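Local structure of Xaa-Pro Dipeptidase (Alteromonas macleodii, 2QS8) at residues G64-H69 and M360-L365; F325-G330 and W338-Y343; M68-G73 and T108-V113; V250-H255 and Y273-I278. The protein is probably a metal-dependent amidohydrolase with a TIM-barrel fold that removes C-terminal residues from peptides, and it holds a methionine in its active site. All coordinates share one frame; numbering follows the deposited sequence.

Contact 1: residues G64-H69 and M360-L365; sequences GLMDMH and METAKL. With MG (magnesium ion), chain C.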
loop_
_atom_site.group_PDB
_atom_site.type_symbol
_atom_site.label_atom_id
_atom_site.label_comp_id
_atom_site.label_asym_id
_atom_site.label_seq_id
_atom_site.Cartn_x
_atom_site.Cartn_y
_atom_site.Cartn_z
ATOM N N GLY A 64 29.106 14.691 -33.527
ATOM C CA GLY A 64 29.169 13.466 -32.752
ATOM C C GLY A 64 27.884 12.665 -32.849
ATOM O O GLY A 64 26.800 13.225 -32.755
ATOM N N LEU A 65 27.995 11.358 -33.041
ATOM C CA LEU A 65 26.812 10.508 -33.153
ATOM C C LEU A 65 26.208 10.130 -31.787
ATOM O O LEU A 65 26.910 10.092 -30.777
ATOM C CB LEU A 65 27.171 9.245 -33.945
ATOM C CG LEU A 65 27.723 9.530 -35.353
ATOM C CD1 LEU A 65 28.188 8.228 -35.992
ATOM C CD2 LEU A 65 26.658 10.204 -36.205
HETATM N N MSE A 66 24.909 9.851 -31.777
HETATM C CA MSE A 66 24.206 9.485 -30.553
HETATM C C MSE A 66 23.417 8.176 -30.650
HETATM O O MSE A 66 22.790 7.897 -31.668
HETATM C CB MSE A 66 23.252 10.608 -30.163
HETATM C CG MSE A 66 23.946 11.887 -29.815
HETATM SE SE MSE A 66 22.687 13.223 -29.102
HETATM C CE MSE A 66 23.565 14.869 -29.700
ATOM N N ASP A 67 23.466 7.373 -29.590
ATOM C CA ASP A 67 22.747 6.099 -29.544
ATOM C C ASP A 67 21.786 6.193 -28.355
ATOM O O ASP A 67 22.207 6.251 -27.211
ATOM C CB ASP A 67 23.735 4.935 -29.354
ATOM C CG ASP A 67 23.102 3.578 -29.619
ATOM O OD1 ASP A 67 21.890 3.420 -29.367
ATOM O OD2 ASP A 67 23.826 2.661 -30.069
HETATM N N MSE A 68 20.489 6.228 -28.644
HETATM C CA MSE A 68 19.464 6.358 -27.606
HETATM C C MSE A 68 19.168 5.082 -26.806
HETATM O O MSE A 68 18.287 5.098 -25.946
HETATM C CB MSE A 68 18.151 6.818 -28.234
HETATM C CG MSE A 68 18.206 8.125 -28.999
HETATM SE SE MSE A 68 18.703 9.516 -27.731
HETATM C CE MSE A 68 17.139 9.687 -26.594
ATOM N N HIS A 69 19.870 3.985 -27.086
ATOM C CA HIS A 69 19.567 2.740 -26.385
ATOM C C HIS A 69 20.754 1.792 -26.270
ATOM O O HIS A 69 20.972 0.940 -27.135
ATOM C CB HIS A 69 18.404 2.046 -27.100
ATOM C CG HIS A 69 17.721 0.985 -26.290
ATOM N ND1 HIS A 69 16.367 1.009 -26.031
ATOM C CD2 HIS A 69 18.192 -0.155 -25.731
ATOM C CE1 HIS A 69 16.034 -0.074 -25.351
ATOM N NE2 HIS A 69 17.122 -0.796 -25.157
HETATM N N MSE A 360 20.648 15.367 -34.673
HETATM C CA MSE A 360 19.631 16.319 -34.216
HETATM C C MSE A 360 18.391 15.660 -33.604
HETATM O O MSE A 360 17.810 16.173 -32.647
HETATM C CB MSE A 360 19.193 17.232 -35.375
HETATM C CG MSE A 360 20.228 18.289 -35.752
HETATM SE SE MSE A 360 20.545 19.346 -34.137
HETATM C CE MSE A 360 18.740 20.082 -33.797
ATOM N N GLU A 361 17.960 14.538 -34.159
ATOM C CA GLU A 361 16.780 13.875 -33.606
ATOM C C GLU A 361 17.053 13.325 -32.210
ATOM O O GLU A 361 16.208 13.424 -31.310
ATOM C CB GLU A 361 16.309 12.763 -34.542
ATOM C CG GLU A 361 15.753 13.312 -35.851
ATOM C CD GLU A 361 14.756 14.452 -35.624
ATOM O OE1 GLU A 361 13.597 14.175 -35.259
ATOM O OE2 GLU A 361 15.139 15.629 -35.795
ATOM N N THR A 362 18.241 12.756 -32.028
ATOM C CA THR A 362 18.627 12.216 -30.742
ATOM C C THR A 362 18.809 13.357 -29.757
ATOM O O THR A 362 18.440 13.236 -28.589
ATOM C CB THR A 362 19.948 11.421 -30.827
ATOM O OG1 THR A 362 20.922 12.184 -31.548
ATOM C CG2 THR A 362 19.725 10.080 -31.513
ATOM N N ALA A 363 19.377 14.466 -30.227
ATOM C CA ALA A 363 19.601 15.634 -29.368
ATOM C C ALA A 363 18.288 16.198 -28.828
ATOM O O ALA A 363 18.237 16.675 -27.697
ATOM C CB ALA A 363 20.363 16.708 -30.120
ATOM N N LYS A 364 17.234 16.146 -29.635
ATOM C CA LYS A 364 15.929 16.645 -29.209
ATOM C C LYS A 364 15.309 15.713 -28.159
ATOM O O LYS A 364 14.747 16.170 -27.165
ATOM C CB LYS A 364 14.980 16.765 -30.406
ATOM C CG LYS A 364 15.424 17.765 -31.463
ATOM C CD LYS A 364 14.515 17.706 -32.683
ATOM C CE LYS A 364 15.110 18.478 -33.842
ATOM N NZ LYS A 364 14.360 18.219 -35.105
ATOM N N LEU A 365 15.415 14.407 -28.392
ATOM C CA LEU A 365 14.879 13.418 -27.459
ATOM C C LEU A 365 15.569 13.518 -26.097
ATOM O O LEU A 365 14.944 13.284 -25.070
ATOM C CB LEU A 365 15.037 11.997 -28.020
ATOM C CG LEU A 365 14.459 10.835 -27.192
ATOM C CD1 LEU A 365 13.005 11.107 -26.791
ATOM C CD2 LEU A 365 14.552 9.556 -28.009
HETATM MG MG MG C . 17.322 -2.882 -23.975
#
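The end of strand 60-67 of the TIM barrel, running into the metal-binding histidines, rests here against the short helix 360-365. Thr362 sits between two selenomethionines of the strand end. Its OG1 meets Met66 at CB (3.1 Å) and lies beside SE, while its CG2 touches Met68 CG at 3.5 Å. The small side chain of Ala363 leaves room for the extended Met66, whose CE reaches Ala363 CB at 3.7 Å. Met68 bends at chi2 and chi3; these flexible, unbranched selenomethionine chains can follow the helix surface. Thr362 holds OG1 between its own N and carbonyl carbon (chi1 48°), from where it hydrogen-bonds to Thr359 O one turn earlier. An alanine here would remove OG1 and CG2, and so would probably loosen the fit against Met66 and Met68 and cost the helix start the bond to Thr359 O. Farther out, Asp67 OD1 makes an Asx turn by accepting from His69 N (3.1 Å), and His69 NE2 binds the magnesium ion at 2.4 Å.

Contact 2: residues F325-G330 and W338-Y343; sequences FGTDAG and WKEFVY. With MET (methionine), chain D.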
loop_
_atom_site.group_PDB
_atom_site.type_symbol
_atom_site.label_atom_id
_atom_site.label_comp_id
_atom_site.label_asym_id
_atom_site.label_seq_id
_atom_site.Cartn_x
_atom_site.Cartn_y
_atom_site.Cartn_z
ATOM N N PHE A 325 17.880 7.540 -33.496
ATOM C CA PHE A 325 18.822 6.422 -33.528
ATOM C C PHE A 325 18.984 5.649 -32.197
ATOM O O PHE A 325 19.283 6.240 -31.155
ATOM C CB PHE A 325 20.189 6.945 -33.973
ATOM C CG PHE A 325 21.165 5.869 -34.327
ATOM C CD1 PHE A 325 21.251 5.401 -35.631
ATOM C CD2 PHE A 325 22.021 5.345 -33.368
ATOM C CE1 PHE A 325 22.178 4.435 -35.976
ATOM C CE2 PHE A 325 22.947 4.380 -33.704
ATOM C CZ PHE A 325 23.029 3.922 -35.014
ATOM N N GLY A 326 18.809 4.331 -32.264
ATOM C CA GLY A 326 18.939 3.472 -31.098
ATOM C C GLY A 326 19.187 2.026 -31.509
ATOM O O GLY A 326 18.448 1.483 -32.323
ATOM N N THR A 327 20.185 1.387 -30.915
ATOM C CA THR A 327 20.562 0.027 -31.307
ATOM C C THR A 327 20.304 -1.143 -30.337
ATOM O O THR A 327 20.151 -2.288 -30.763
ATOM C CB THR A 327 22.061 -0.003 -31.638
ATOM O OG1 THR A 327 22.807 0.121 -30.422
ATOM C CG2 THR A 327 22.430 1.184 -32.540
ATOM N N ASP A 328 20.268 -0.844 -29.044
ATOM C CA ASP A 328 20.100 -1.851 -28.009
ATOM C C ASP A 328 21.404 -2.651 -27.928
ATOM O O ASP A 328 21.403 -3.875 -27.725
ATOM C CB ASP A 328 18.909 -2.782 -28.291
ATOM C CG ASP A 328 18.434 -3.528 -27.038
ATOM O OD1 ASP A 328 18.988 -3.308 -25.939
ATOM O OD2 ASP A 328 17.488 -4.335 -27.140
ATOM N N ALA A 329 22.511 -1.939 -28.118
ATOM C CA ALA A 329 23.843 -2.520 -28.008
ATOM C C ALA A 329 23.966 -2.991 -26.553
ATOM O O ALA A 329 23.719 -2.230 -25.618
ATOM C CB ALA A 329 24.898 -1.470 -28.316
ATOM N N GLY A 330 24.364 -4.220 -26.362
ATOM C CA GLY A 330 24.446 -4.836 -25.045
ATOM C C GLY A 330 23.813 -6.203 -25.239
ATOM O O GLY A 330 23.977 -7.118 -24.439
ATOM N N TRP A 338 27.316 1.143 -35.581
ATOM C CA TRP A 338 27.196 1.623 -36.960
ATOM C C TRP A 338 26.283 0.793 -37.867
ATOM O O TRP A 338 25.636 1.347 -38.767
ATOM C CB TRP A 338 28.576 1.733 -37.607
ATOM C CG TRP A 338 29.284 0.419 -37.734
ATOM C CD1 TRP A 338 30.088 -0.174 -36.807
ATOM C CD2 TRP A 338 29.222 -0.482 -38.845
ATOM N NE1 TRP A 338 30.537 -1.387 -37.270
ATOM C CE2 TRP A 338 30.024 -1.600 -38.522
ATOM C CE3 TRP A 338 28.578 -0.447 -40.088
ATOM C CZ2 TRP A 338 30.186 -2.683 -39.391
ATOM C CZ3 TRP A 338 28.739 -1.523 -40.955
ATOM C CH2 TRP A 338 29.542 -2.626 -40.602
ATOM N N LYS A 339 26.231 -0.521 -37.639
ATOM C CA LYS A 339 25.403 -1.409 -38.452
ATOM C C LYS A 339 23.942 -0.968 -38.491
ATOM O O LYS A 339 23.233 -1.240 -39.466
ATOM C CB LYS A 339 25.487 -2.842 -37.929
ATOM C CG LYS A 339 26.884 -3.417 -37.971
ATOM C CD LYS A 339 26.899 -4.852 -37.478
ATOM C CE LYS A 339 28.308 -5.415 -37.448
ATOM N NZ LYS A 339 28.288 -6.846 -37.038
ATOM N N GLU A 340 23.498 -0.295 -37.430
ATOM C CA GLU A 340 22.129 0.198 -37.348
ATOM C C GLU A 340 21.811 1.134 -38.528
ATOM O O GLU A 340 20.687 1.140 -39.038
ATOM C CB GLU A 340 21.922 0.931 -36.018
ATOM C CG GLU A 340 20.500 1.421 -35.725
ATOM C CD GLU A 340 19.493 0.296 -35.495
ATOM O OE1 GLU A 340 19.913 -0.874 -35.348
ATOM O OE2 GLU A 340 18.275 0.590 -35.454
ATOM N N PHE A 341 22.798 1.925 -38.946
ATOM C CA PHE A 341 22.637 2.845 -40.070
ATOM C C PHE A 341 22.334 2.057 -41.339
ATOM O O PHE A 341 21.394 2.368 -42.072
ATOM C CB PHE A 341 23.909 3.668 -40.303
ATOM C CG PHE A 341 24.145 4.739 -39.282
ATOM C CD1 PHE A 341 23.204 5.735 -39.063
ATOM C CD2 PHE A 341 25.314 4.750 -38.533
ATOM C CE1 PHE A 341 23.427 6.715 -38.107
ATOM C CE2 PHE A 341 25.546 5.725 -37.577
ATOM C CZ PHE A 341 24.603 6.708 -37.363
ATOM N N VAL A 342 23.141 1.032 -41.593
ATOM C CA VAL A 342 22.959 0.212 -42.777
ATOM C C VAL A 342 21.574 -0.437 -42.791
ATOM O O VAL A 342 20.963 -0.586 -43.852
ATOM C CB VAL A 342 24.035 -0.881 -42.853
ATOM C CG1 VAL A 342 23.918 -1.629 -44.181
ATOM C CG2 VAL A 342 25.413 -0.262 -42.676
ATOM N N TYR A 343 21.085 -0.818 -41.613
ATOM C CA TYR A 343 19.770 -1.440 -41.507
ATOM C C TYR A 343 18.664 -0.433 -41.782
ATOM O O TYR A 343 17.672 -0.757 -42.429
ATOM C CB TYR A 343 19.574 -2.064 -40.117
ATOM C CG TYR A 343 20.252 -3.405 -39.927
ATOM C CD1 TYR A 343 19.905 -4.499 -40.722
ATOM C CD2 TYR A 343 21.200 -3.598 -38.918
ATOM C CE1 TYR A 343 20.472 -5.745 -40.520
ATOM C CE2 TYR A 343 21.780 -4.850 -38.704
ATOM C CZ TYR A 343 21.407 -5.915 -39.510
ATOM O OH TYR A 343 21.952 -7.162 -39.301
HETATM N N MET D . 16.126 -6.311 -25.382
HETATM C CA MET D . 14.889 -6.537 -26.186
HETATM C C MET D . 14.017 -7.639 -25.588
HETATM O O MET D . 12.802 -7.637 -25.869
HETATM C CB MET D . 15.264 -6.917 -27.617
HETATM C CG MET D . 14.072 -7.100 -28.516
HETATM S SD MET D . 14.572 -7.318 -30.188
HETATM C CE MET D . 15.172 -5.689 -30.536
HETATM O OXT MET D . 14.566 -8.491 -24.857
HETATM O O HOH W 1 17.832 3.195 -34.843
#
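Residues 325-330 form the metal-site loop that brings in Asp328, the aspartate that amidohydrolases place near the end of the last barrel strand, and helix 339-346 packs beside it. Asp328 OD2 accepts from the amino nitrogen of the bound methionine at 3.0 Å, and the same residue belongs to the magnesium site. Behind it, Phe325 projects with CG anti to its backbone N (chi1 -168°), so that CZ lies 3.3 Å from Glu340 CB. CE1 of the same ring sits over one face of Phe341, offset toward the rim; the two planes are inclined at 32°, an oblique aromatic pair. Thr327 CG2 completes the apolar lining, 3.5 Å from Glu340 CB, while its OG1 bonds to Asp67. Glu340 leaves the helix with CG anti to N and bends at chi2 (68°), bringing OE2 within 2.7 Å of a water that accepts from Gly326 N at 3.0 Å. OE2 also takes Ile278 N, and OE1 is bonded to Ser279. Gly326 O lies only 3.3 Å from Glu340 OE2, acceptor facing acceptor. With backbone N-H, water and serine gathered around a buried carboxylate, these donors probably offset that repulsion and favour the ionised form.

Contact 3: residues M68-G73 and T108-V113; sequences MHVHFG and TTVRQV. With MG (magnesium ion), chain C.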
loop_
_atom_site.group_PDB
_atom_site.type_symbol
_atom_site.label_atom_id
_atom_site.label_comp_id
_atom_site.label_asym_id
_atom_site.label_seq_id
_atom_site.Cartn_x
_atom_site.Cartn_y
_atom_site.Cartn_z
HETATM N N MSE A 68 20.489 6.228 -28.644
HETATM C CA MSE A 68 19.464 6.358 -27.606
HETATM C C MSE A 68 19.168 5.082 -26.806
HETATM O O MSE A 68 18.287 5.098 -25.946
HETATM C CB MSE A 68 18.151 6.818 -28.234
HETATM C CG MSE A 68 18.206 8.125 -28.999
HETATM SE SE MSE A 68 18.703 9.516 -27.731
HETATM C CE MSE A 68 17.139 9.687 -26.594
ATOM N N HIS A 69 19.870 3.985 -27.086
ATOM C CA HIS A 69 19.567 2.740 -26.385
ATOM C C HIS A 69 20.754 1.792 -26.270
ATOM O O HIS A 69 20.972 0.940 -27.135
ATOM C CB HIS A 69 18.404 2.046 -27.100
ATOM C CG HIS A 69 17.721 0.985 -26.290
ATOM N ND1 HIS A 69 16.367 1.009 -26.031
ATOM C CD2 HIS A 69 18.192 -0.155 -25.731
ATOM C CE1 HIS A 69 16.034 -0.074 -25.351
ATOM N NE2 HIS A 69 17.122 -0.796 -25.157
ATOM N N VAL A 70 21.518 1.940 -25.195
ATOM C CA VAL A 70 22.680 1.084 -24.981
ATOM C C VAL A 70 22.689 0.537 -23.556
ATOM O O VAL A 70 22.062 1.110 -22.663
ATOM C CB VAL A 70 24.017 1.843 -25.233
ATOM C CG1 VAL A 70 24.069 2.347 -26.680
ATOM C CG2 VAL A 70 24.163 2.990 -24.251
ATOM N N HIS A 71 23.392 -0.575 -23.359
ATOM C CA HIS A 71 23.491 -1.203 -22.045
ATOM C C HIS A 71 24.946 -1.529 -21.701
ATOM O O HIS A 71 25.324 -2.702 -21.619
ATOM C CB HIS A 71 22.669 -2.500 -21.999
ATOM C CG HIS A 71 21.205 -2.305 -22.223
ATOM N ND1 HIS A 71 20.391 -1.660 -21.316
ATOM C CD2 HIS A 71 20.402 -2.682 -23.249
ATOM C CE1 HIS A 71 19.151 -1.653 -21.770
ATOM N NE2 HIS A 71 19.130 -2.265 -22.940
ATOM N N PHE A 72 25.766 -0.504 -21.507
ATOM C CA PHE A 72 27.159 -0.745 -21.160
ATOM C C PHE A 72 27.164 -1.616 -19.908
ATOM O O PHE A 72 26.371 -1.391 -18.990
ATOM C CB PHE A 72 27.897 0.561 -20.847
ATOM C CG PHE A 72 27.980 1.532 -22.005
ATOM C CD1 PHE A 72 28.040 1.085 -23.322
ATOM C CD2 PHE A 72 28.070 2.896 -21.763
ATOM C CE1 PHE A 72 28.192 1.989 -24.379
ATOM C CE2 PHE A 72 28.224 3.808 -22.808
ATOM C CZ PHE A 72 28.286 3.353 -24.118
ATOM N N GLY A 73 28.046 -2.610 -19.871
ATOM C CA GLY A 73 28.124 -3.482 -18.715
ATOM C C GLY A 73 27.655 -4.893 -19.000
ATOM O O GLY A 73 27.810 -5.785 -18.172
ATOM N N THR A 108 29.644 10.002 -29.381
ATOM C CA THR A 108 30.055 10.888 -28.302
ATOM C C THR A 108 28.997 11.065 -27.214
ATOM O O THR A 108 29.290 11.526 -26.116
ATOM C CB THR A 108 30.449 12.265 -28.884
ATOM O OG1 THR A 108 29.410 12.738 -29.754
ATOM C CG2 THR A 108 31.767 12.150 -29.652
ATOM N N THR A 109 27.760 10.709 -27.521
ATOM C CA THR A 109 26.698 10.813 -26.542
ATOM C C THR A 109 25.817 9.578 -26.660
ATOM O O THR A 109 25.504 9.146 -27.768
ATOM C CB THR A 109 25.810 12.078 -26.757
ATOM O OG1 THR A 109 26.596 13.262 -26.613
ATOM C CG2 THR A 109 24.688 12.125 -25.717
ATOM N N VAL A 110 25.436 9.002 -25.521
ATOM C CA VAL A 110 24.564 7.834 -25.517
ATOM C C VAL A 110 23.559 7.931 -24.380
ATOM O O VAL A 110 23.779 8.636 -23.398
ATOM C CB VAL A 110 25.350 6.492 -25.344
ATOM C CG1 VAL A 110 26.320 6.293 -26.496
ATOM C CG2 VAL A 110 26.103 6.481 -24.019
ATOM N N ARG A 111 22.446 7.228 -24.539
ATOM C CA ARG A 111 21.422 7.171 -23.517
ATOM C C ARG A 111 21.375 5.704 -23.043
ATOM O O ARG A 111 20.927 4.829 -23.793
ATOM C CB ARG A 111 20.054 7.581 -24.093
ATOM C CG ARG A 111 18.952 7.737 -23.045
ATOM C CD ARG A 111 17.578 8.091 -23.648
ATOM N NE ARG A 111 17.068 7.031 -24.511
ATOM C CZ ARG A 111 15.813 6.935 -24.926
ATOM N NH1 ARG A 111 14.919 7.845 -24.563
ATOM N NH2 ARG A 111 15.441 5.909 -25.674
ATOM N N GLN A 112 21.877 5.424 -21.839
ATOM C CA GLN A 112 21.822 4.063 -21.308
ATOM C C GLN A 112 20.443 3.889 -20.678
ATOM O O GLN A 112 20.094 4.572 -19.713
ATOM C CB GLN A 112 22.882 3.825 -20.232
ATOM C CG GLN A 112 22.778 2.426 -19.629
ATOM C CD GLN A 112 24.065 1.631 -19.750
ATOM O OE1 GLN A 112 24.832 1.813 -20.697
ATOM N NE2 GLN A 112 24.296 0.735 -18.804
ATOM N N VAL A 113 19.663 2.971 -21.218
ATOM C CA VAL A 113 18.336 2.752 -20.699
ATOM C C VAL A 113 18.181 1.417 -19.987
ATOM O O VAL A 113 17.315 0.619 -20.348
ATOM C CB VAL A 113 17.281 2.868 -21.820
ATOM C CG1 VAL A 113 17.139 4.334 -22.243
ATOM C CG2 VAL A 113 17.704 2.026 -23.010
HETATM MG MG MG C . 17.322 -2.882 -23.975
#
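The end-to-end directions of 68-72 and 110-113 lie 80° apart, so the pairing is brief: Val70 forms one parallel bridge with Gln112. Val70 N donates to Arg111 O at 3.3 Å, and Val113 N returns a weak bond to Val70 O. Before the bridge, Arg111 holds Met68 O side-on: NE comes in the carbonyl plane on a lone pair (2.7 Å to Met68 O), and NH2, above that plane, is 3.0 Å from the same oxygen; Met68 CE lies over one guanidinium face. This is the His-X-His motif at the end of the first barrel strand of amidohydrolases, and Val113, just past the end of the neighbouring strand, touches both histidines. Val113 places CG2 3.3 Å from the centroid of the His69 ring and 5° off its normal, a CH-pi contact that covers one face of this imidazole and leaves its nitrogens to the metal and Glu254. His71 NE2 binds magnesium at 2.2 Å, its ND1 being tied to Gly114 O. Beyond His71, the Gln112 amide pairs with the backbone of Phe72: OE1 accepts from Phe72 N (2.6 Å), and NE2 gives a straighter bond, 163° at the hydrogen, to Phe72 O. A primary amide suits this, carrying both acceptor and donor. The Phe72 ring meets Val110 CG2 tip to tip, whereas the Arg111 guanidinium is also held by a salt bridge to Glu254.

Contact 4: residues V250-H255 and Y273-I278; sequences VDSIEH and YYVPTI. With MET (methionine), chain D.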
loop_
_atom_site.group_PDB
_atom_site.type_symbol
_atom_site.label_atom_id
_atom_site.label_comp_id
_atom_site.label_asym_id
_atom_site.label_seq_id
_atom_site.Cartn_x
_atom_site.Cartn_y
_atom_site.Cartn_z
ATOM N N VAL A 250 4.721 9.440 -22.794
ATOM C CA VAL A 250 6.134 9.116 -22.677
ATOM C C VAL A 250 6.898 9.754 -23.845
ATOM O O VAL A 250 6.302 10.115 -24.855
ATOM C CB VAL A 250 6.366 7.584 -22.634
ATOM C CG1 VAL A 250 5.600 6.989 -21.474
ATOM C CG2 VAL A 250 5.925 6.938 -23.932
ATOM N N ASP A 251 8.214 9.902 -23.691
ATOM C CA ASP A 251 9.056 10.521 -24.706
ATOM C C ASP A 251 9.443 9.615 -25.868
ATOM O O ASP A 251 9.574 10.076 -27.005
ATOM C CB ASP A 251 10.314 11.083 -24.045
ATOM C CG ASP A 251 9.992 12.150 -23.024
ATOM O OD1 ASP A 251 9.762 13.310 -23.427
ATOM O OD2 ASP A 251 9.942 11.826 -21.817
ATOM N N SER A 252 9.618 8.329 -25.599
ATOM C CA SER A 252 9.998 7.419 -26.661
ATOM C C SER A 252 9.585 5.965 -26.434
ATOM O O SER A 252 9.446 5.500 -25.299
ATOM C CB SER A 252 11.514 7.495 -26.886
ATOM O OG SER A 252 12.230 7.081 -25.738
ATOM N N ILE A 253 9.370 5.271 -27.545
ATOM C CA ILE A 253 9.008 3.869 -27.539
ATOM C C ILE A 253 10.211 3.126 -28.126
ATOM O O ILE A 253 10.691 3.472 -29.210
ATOM C CB ILE A 253 7.779 3.594 -28.432
ATOM C CG1 ILE A 253 6.529 4.284 -27.866
ATOM C CG2 ILE A 253 7.578 2.099 -28.572
ATOM C CD1 ILE A 253 6.176 3.868 -26.456
ATOM N N GLU A 254 10.706 2.126 -27.409
ATOM C CA GLU A 254 11.841 1.350 -27.893
ATOM C C GLU A 254 11.324 0.077 -28.554
ATOM O O GLU A 254 10.386 -0.538 -28.057
ATOM C CB GLU A 254 12.766 0.987 -26.727
ATOM C CG GLU A 254 12.992 2.110 -25.707
ATOM C CD GLU A 254 13.703 3.331 -26.285
ATOM O OE1 GLU A 254 14.806 3.170 -26.844
ATOM O OE2 GLU A 254 13.160 4.452 -26.168
ATOM N N HIS A 255 11.926 -0.311 -29.679
ATOM C CA HIS A 255 11.532 -1.525 -30.408
ATOM C C HIS A 255 10.184 -1.452 -31.156
ATOM O O HIS A 255 10.135 -1.659 -32.370
ATOM C CB HIS A 255 11.515 -2.729 -29.457
ATOM C CG HIS A 255 12.627 -2.729 -28.456
ATOM N ND1 HIS A 255 13.951 -2.606 -28.812
ATOM C CD2 HIS A 255 12.611 -2.826 -27.108
ATOM C CE1 HIS A 255 14.704 -2.628 -27.725
ATOM N NE2 HIS A 255 13.913 -2.759 -26.679
ATOM N N TYR A 273 8.925 9.816 -29.851
ATOM C CA TYR A 273 10.031 9.310 -30.667
ATOM C C TYR A 273 10.083 7.784 -30.736
ATOM O O TYR A 273 9.821 7.105 -29.748
ATOM C CB TYR A 273 11.377 9.825 -30.146
ATOM C CG TYR A 273 11.805 11.146 -30.754
ATOM C CD1 TYR A 273 11.489 12.362 -30.136
ATOM C CD2 TYR A 273 12.521 11.180 -31.953
ATOM C CE1 TYR A 273 11.887 13.586 -30.700
ATOM C CE2 TYR A 273 12.921 12.394 -32.529
ATOM C CZ TYR A 273 12.608 13.593 -31.898
ATOM O OH TYR A 273 13.039 14.775 -32.460
ATOM N N TYR A 274 10.408 7.261 -31.920
ATOM C CA TYR A 274 10.522 5.825 -32.137
ATOM C C TYR A 274 12.001 5.434 -32.257
ATOM O O TYR A 274 12.702 5.919 -33.138
ATOM C CB TYR A 274 9.776 5.403 -33.412
ATOM C CG TYR A 274 9.906 3.922 -33.756
ATOM C CD1 TYR A 274 9.905 3.492 -35.081
ATOM C CD2 TYR A 274 10.010 2.957 -32.758
ATOM C CE1 TYR A 274 10.004 2.137 -35.401
ATOM C CE2 TYR A 274 10.107 1.605 -33.066
ATOM C CZ TYR A 274 10.103 1.203 -34.387
ATOM O OH TYR A 274 10.199 -0.137 -34.691
ATOM N N VAL A 275 12.462 4.564 -31.360
ATOM C CA VAL A 275 13.844 4.074 -31.352
ATOM C C VAL A 275 13.725 2.593 -31.729
ATOM O O VAL A 275 13.494 1.738 -30.878
ATOM C CB VAL A 275 14.463 4.205 -29.958
ATOM C CG1 VAL A 275 15.925 3.862 -30.003
ATOM C CG2 VAL A 275 14.259 5.595 -29.440
ATOM N N PRO A 276 13.902 2.276 -33.017
ATOM C CA PRO A 276 13.800 0.918 -33.549
ATOM C C PRO A 276 14.690 -0.219 -33.047
ATOM O O PRO A 276 14.190 -1.308 -32.802
ATOM C CB PRO A 276 13.938 1.135 -35.053
ATOM C CG PRO A 276 14.871 2.284 -35.129
ATOM C CD PRO A 276 14.357 3.211 -34.060
ATOM N N THR A 277 15.984 0.017 -32.891
ATOM C CA THR A 277 16.908 -1.042 -32.482
ATOM C C THR A 277 16.759 -2.222 -33.437
ATOM O O THR A 277 16.564 -3.371 -33.015
ATOM C CB THR A 277 16.672 -1.546 -31.024
ATOM O OG1 THR A 277 15.449 -2.304 -30.946
ATOM C CG2 THR A 277 16.645 -0.365 -30.061
ATOM N N ILE A 278 16.836 -1.931 -34.730
ATOM C CA ILE A 278 16.723 -2.975 -35.742
ATOM C C ILE A 278 17.825 -4.022 -35.544
ATOM O O ILE A 278 17.568 -5.217 -35.643
ATOM C CB ILE A 278 16.841 -2.403 -37.176
ATOM C CG1 ILE A 278 15.776 -1.333 -37.402
ATOM C CG2 ILE A 278 16.666 -3.527 -38.199
ATOM C CD1 ILE A 278 15.933 -0.581 -38.700
HETATM N N MET D . 16.126 -6.311 -25.382
HETATM C CA MET D . 14.889 -6.537 -26.186
HETATM C C MET D . 14.017 -7.639 -25.588
HETATM O O MET D . 12.802 -7.637 -25.869
HETATM C CB MET D . 15.264 -6.917 -27.617
HETATM C CG MET D . 14.072 -7.100 -28.516
HETATM S SD MET D . 14.572 -7.318 -30.188
HETATM C CE MET D . 15.172 -5.689 -30.536
HETATM O OXT MET D . 14.566 -8.491 -24.857
#
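The side chains of this parallel strand pair are held tightest where strands 252-253 and 273-275 run out into the methionine pocket. Val275 N reaches Ile253 O almost straight (3.0 Å, 176° at the hydrogen), and His255 N bonds to Val275 O at 2.8 Å. His255 ND1 donates in its ring plane to Thr277 OG1 (2.6 Å), which gives a very short bond to Pro276 O. This chain fixes the imidazole's rotation, with the bound methionine's CB over one face. Tyr274, CG anti to N, extends along the strand so that OH donates to His255 O at 2.8 Å; a phenylalanine here would probably leave that carbonyl less firmly held. At the other end the backbone ladder stays as tight (Tyr273 N to Asp251 O, 2.9 Å), but side chains are looser: that of partly exposed Asp251 stays clear of the partner strand and turns to Arg367 and Val232 N. Helix 261-270 links the strands as a beta-alpha-beta unit, strand 231-236 flanks 252-253, and helix 299-319 packs on Tyr274.

How the contacts relate
All four contacts are buried in the barrel, and none lies at the surface. Contacts 1 and 3 share Met68 and His69: contact 1 sets that strand end against a helix by van der Waals packing without a hydrogen bond between them, whereas contact 3 sets it against the next strand through backbone, arginine and amide bonds. Contact 2, a loop on a helix, is joined to both by Asp328 N to His69 O, and contact 4 is the most regular, a true parallel ladder. The metal site draws on contacts 1, 2 and 3, and the methionine pocket on 2 and 4. Glu254 of contact 4 binds His69 and Arg111, while Glu340 of contact 2 reaches Ile278 N of contact 4.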